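Local coordinates for nitrogen regulatory protein P-II (Thiomonas intermedia, PDB 5D4N) that binds adenine nucleotides and bicarbonate as a carboxysome-associated PII-like signalling protein, and is probably a regulator of partner proteins, at the interface of chains A and B. Coordinates in Å, arbitrary orientation; residue numbers count along the deposited sequence, not the author numbering. Chains: chain A/B, Nitrogen regulatory protein P-II.

The interface of chains A and B. Residues chain A 11, 67, 69, 98-100, 106; chain B 13, 92-96.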
loop_
_atom_site.group_PDB
_atom_site.type_symbol
_atom_site.label_atom_id
_atom_site.label_comp_id
_atom_site.label_asym_id
_atom_site.label_seq_id
_atom_site.Cartn_x
_atom_site.Cartn_y
_atom_site.Cartn_z
ATOM N N LYS A 11 7.350 4.961 -5.645
ATOM C CA LYS A 11 6.612 3.702 -5.630
ATOM C C LYS A 11 5.244 3.982 -6.199
ATOM O O LYS A 11 4.512 4.842 -5.691
ATOM C CB LYS A 11 6.476 3.130 -4.222
ATOM C CG LYS A 11 6.016 1.654 -4.212
ATOM C CD LYS A 11 5.410 1.253 -2.875
ATOM C CE LYS A 11 4.022 1.795 -2.659
ATOM N NZ LYS A 11 3.480 1.306 -1.342
ATOM N N ILE A 67 2.090 -2.918 -7.420
ATOM C CA ILE A 67 2.969 -2.053 -6.648
ATOM C C ILE A 67 4.299 -2.116 -7.367
ATOM O O ILE A 67 4.857 -3.208 -7.535
ATOM C CB ILE A 67 3.131 -2.584 -5.191
ATOM C CG1 ILE A 67 1.790 -2.596 -4.446
ATOM C CG2 ILE A 67 4.189 -1.757 -4.440
ATOM C CD1 ILE A 67 1.877 -3.427 -3.122
ATOM N N ALA A 69 8.141 -0.300 -7.387
ATOM C CA ALA A 69 9.172 0.649 -6.971
ATOM C C ALA A 69 10.020 0.933 -8.193
ATOM O O ALA A 69 10.550 0.012 -8.832
ATOM C CB ALA A 69 10.047 0.050 -5.858
ATOM N N ILE A 98 9.448 6.923 -1.550
ATOM C CA ILE A 98 9.914 5.930 -0.590
ATOM C C ILE A 98 11.425 5.996 -0.506
ATOM O O ILE A 98 12.071 6.703 -1.285
ATOM C CB ILE A 98 9.463 4.478 -0.962
ATOM C CG1 ILE A 98 10.015 4.073 -2.356
ATOM C CG2 ILE A 98 7.908 4.330 -0.917
ATOM C CD1 ILE A 98 10.053 2.526 -2.660
ATOM N N GLN A 99 11.981 5.203 0.404
ATOM C CA GLN A 99 13.422 5.045 0.531
ATOM C C GLN A 99 13.720 3.561 0.464
ATOM O O GLN A 99 12.922 2.726 0.923
ATOM C CB GLN A 99 13.926 5.612 1.857
ATOM C CG GLN A 99 13.816 7.117 1.961
ATOM C CD GLN A 99 14.291 7.537 3.332
ATOM O OE1 GLN A 99 13.569 7.442 4.337
ATOM N NE2 GLN A 99 15.542 7.954 3.411
ATOM N N VAL A 100 14.876 3.228 -0.120
ATOM C CA VAL A 100 15.301 1.842 -0.243
ATOM C C VAL A 100 16.763 1.759 0.160
ATOM O O VAL A 100 17.496 2.753 0.101
ATOM C CB VAL A 100 15.112 1.275 -1.686
ATOM C CG1 VAL A 100 13.616 1.256 -2.085
ATOM C CG2 VAL A 100 15.920 2.079 -2.722
ATOM N N PHE A 106 16.750 -1.739 -8.170
ATOM C CA PHE A 106 15.604 -1.060 -8.762
ATOM C C PHE A 106 15.889 -0.254 -10.017
ATOM O O PHE A 106 14.970 0.040 -10.776
ATOM C CB PHE A 106 14.988 -0.116 -7.710
ATOM C CG PHE A 106 14.617 -0.841 -6.432
ATOM C CD1 PHE A 106 13.449 -1.596 -6.358
ATOM C CD2 PHE A 106 15.490 -0.859 -5.344
ATOM C CE1 PHE A 106 13.151 -2.335 -5.215
ATOM C CE2 PHE A 106 15.186 -1.590 -4.191
ATOM C CZ PHE A 106 13.999 -2.300 -4.122
ATOM N N GLU B 13 7.235 -1.558 4.314
ATOM C CA GLU B 13 6.549 -2.588 3.534
ATOM C C GLU B 13 7.672 -3.585 3.280
ATOM O O GLU B 13 8.680 -3.235 2.665
ATOM C CB GLU B 13 5.964 -2.070 2.225
ATOM C CG GLU B 13 4.731 -1.217 2.492
ATOM C CD GLU B 13 4.097 -0.597 1.258
ATOM O OE1 GLU B 13 4.698 -0.647 0.156
ATOM O OE2 GLU B 13 2.990 -0.034 1.401
ATOM N N VAL B 92 12.155 -7.295 -0.726
ATOM C CA VAL B 92 12.475 -5.884 -0.729
ATOM C C VAL B 92 11.862 -5.222 0.488
ATOM O O VAL B 92 10.870 -5.704 1.041
ATOM C CB VAL B 92 11.961 -5.178 -2.022
ATOM C CG1 VAL B 92 12.736 -5.631 -3.275
ATOM C CG2 VAL B 92 10.455 -5.386 -2.184
ATOM N N VAL B 93 12.410 -4.070 0.858
ATOM C CA VAL B 93 11.830 -3.271 1.954
ATOM C C VAL B 93 11.682 -1.877 1.393
ATOM O O VAL B 93 12.655 -1.336 0.821
ATOM C CB VAL B 93 12.725 -3.225 3.220
ATOM C CG1 VAL B 93 12.052 -2.380 4.306
ATOM C CG2 VAL B 93 12.976 -4.628 3.756
ATOM N N PHE B 94 10.479 -1.296 1.558
ATOM C CA PHE B 94 10.220 0.080 1.155
ATOM C C PHE B 94 9.931 0.866 2.419
ATOM O O PHE B 94 9.074 0.464 3.215
ATOM C CB PHE B 94 8.990 0.147 0.265
ATOM C CG PHE B 94 9.033 -0.711 -0.979
ATOM C CD1 PHE B 94 10.226 -0.922 -1.664
ATOM C CD2 PHE B 94 7.873 -1.310 -1.463
ATOM C CE1 PHE B 94 10.251 -1.681 -2.847
ATOM C CE2 PHE B 94 7.905 -2.063 -2.637
ATOM C CZ PHE B 94 9.072 -2.236 -3.318
ATOM N N VAL B 95 10.639 1.991 2.603
ATOM C CA VAL B 95 10.424 2.807 3.787
ATOM C C VAL B 95 9.628 4.034 3.353
ATOM O O VAL B 95 10.030 4.723 2.409
ATOM C CB VAL B 95 11.774 3.245 4.433
ATOM C CG1 VAL B 95 11.505 4.026 5.714
ATOM C CG2 VAL B 95 12.698 2.032 4.711
ATOM N N HIS B 96 8.488 4.289 4.014
ATOM C CA HIS B 96 7.666 5.451 3.689
ATOM C C HIS B 96 7.651 6.421 4.859
ATOM O O HIS B 96 7.744 6.012 6.018
ATOM C CB HIS B 96 6.184 4.998 3.524
ATOM C CG HIS B 96 5.909 4.041 2.424
ATOM N ND1 HIS B 96 6.338 2.709 2.490
ATOM C CD2 HIS B 96 5.174 4.212 1.302
ATOM C CE1 HIS B 96 5.902 2.144 1.368
ATOM N NE2 HIS B 96 5.205 2.998 0.625
HETATM O O HOH W 1 1.627 2.352 0.446
#
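Strand 92-100 of chain A and strand 92-102 of chain B run antiparallel at A:Gln99 and B:Val95, where the amide N of A:Gln99 meets the carbonyl O of B:Val95 at 2.8 Å and the N of B:Val95 returns a straighter bond to the O of A:Gln99 at 2.9 Å (167° at H), each donor lying in the plane of its acceptor carbonyl. The patch illustrates how a PII-family protein, here in a three-chain assembly, joins neighbouring subunits by edge-to-edge strand pairing and then sets apolar and charged side chains beside the pairing. B:Phe94, its CG anti to the carbonyl carbon, pushes its ring among residues of chain A. CE1 of B:Phe94 touches the methyl CB of A:Ala69 at 3.5 Å, while the CD1 methyl of A:Ile98, running alongside and pointing the same way, packs against CD1 of B:Phe94 at 3.6 Å. At the ring's edge stands CE1 of A:Phe106, whose CZ also rests on CG1 of B:Val92. A:Ile98 has its CG1 in the crowded position between N and carbonyl carbon (chi1 60°); its other branch, CG2, lies over one face of the B:His96 imidazole, 3.6 Å from the centroid. The side chain of A:Lys11 crosses those of B:Phe94 and B:His96 at about a right angle, its chain bent at chi3 (75°). Its CD brushes the phenyl ring, and the tip amine NZ of A:Lys11 reaches a cluster of acceptors: a salt bridge and hydrogen bond to B:Glu13 OE1 at 2.7 Å, using the syn lone pair of that oxygen, with B:Glu13 OE2 also close at 3.1 Å and linked further through a water, and a bond to B:His96 NE2 at 3.1 Å close to the imidazole plane. Accepting at NE2 would favour an imidazole protonated only on ND1. An alanine in place of A:Lys11 would probably leave the B:Glu13 carboxylate without its cross-chain countercharge and loosen the B:His96 ring, besides removing the methylenes that pack on B:Phe94.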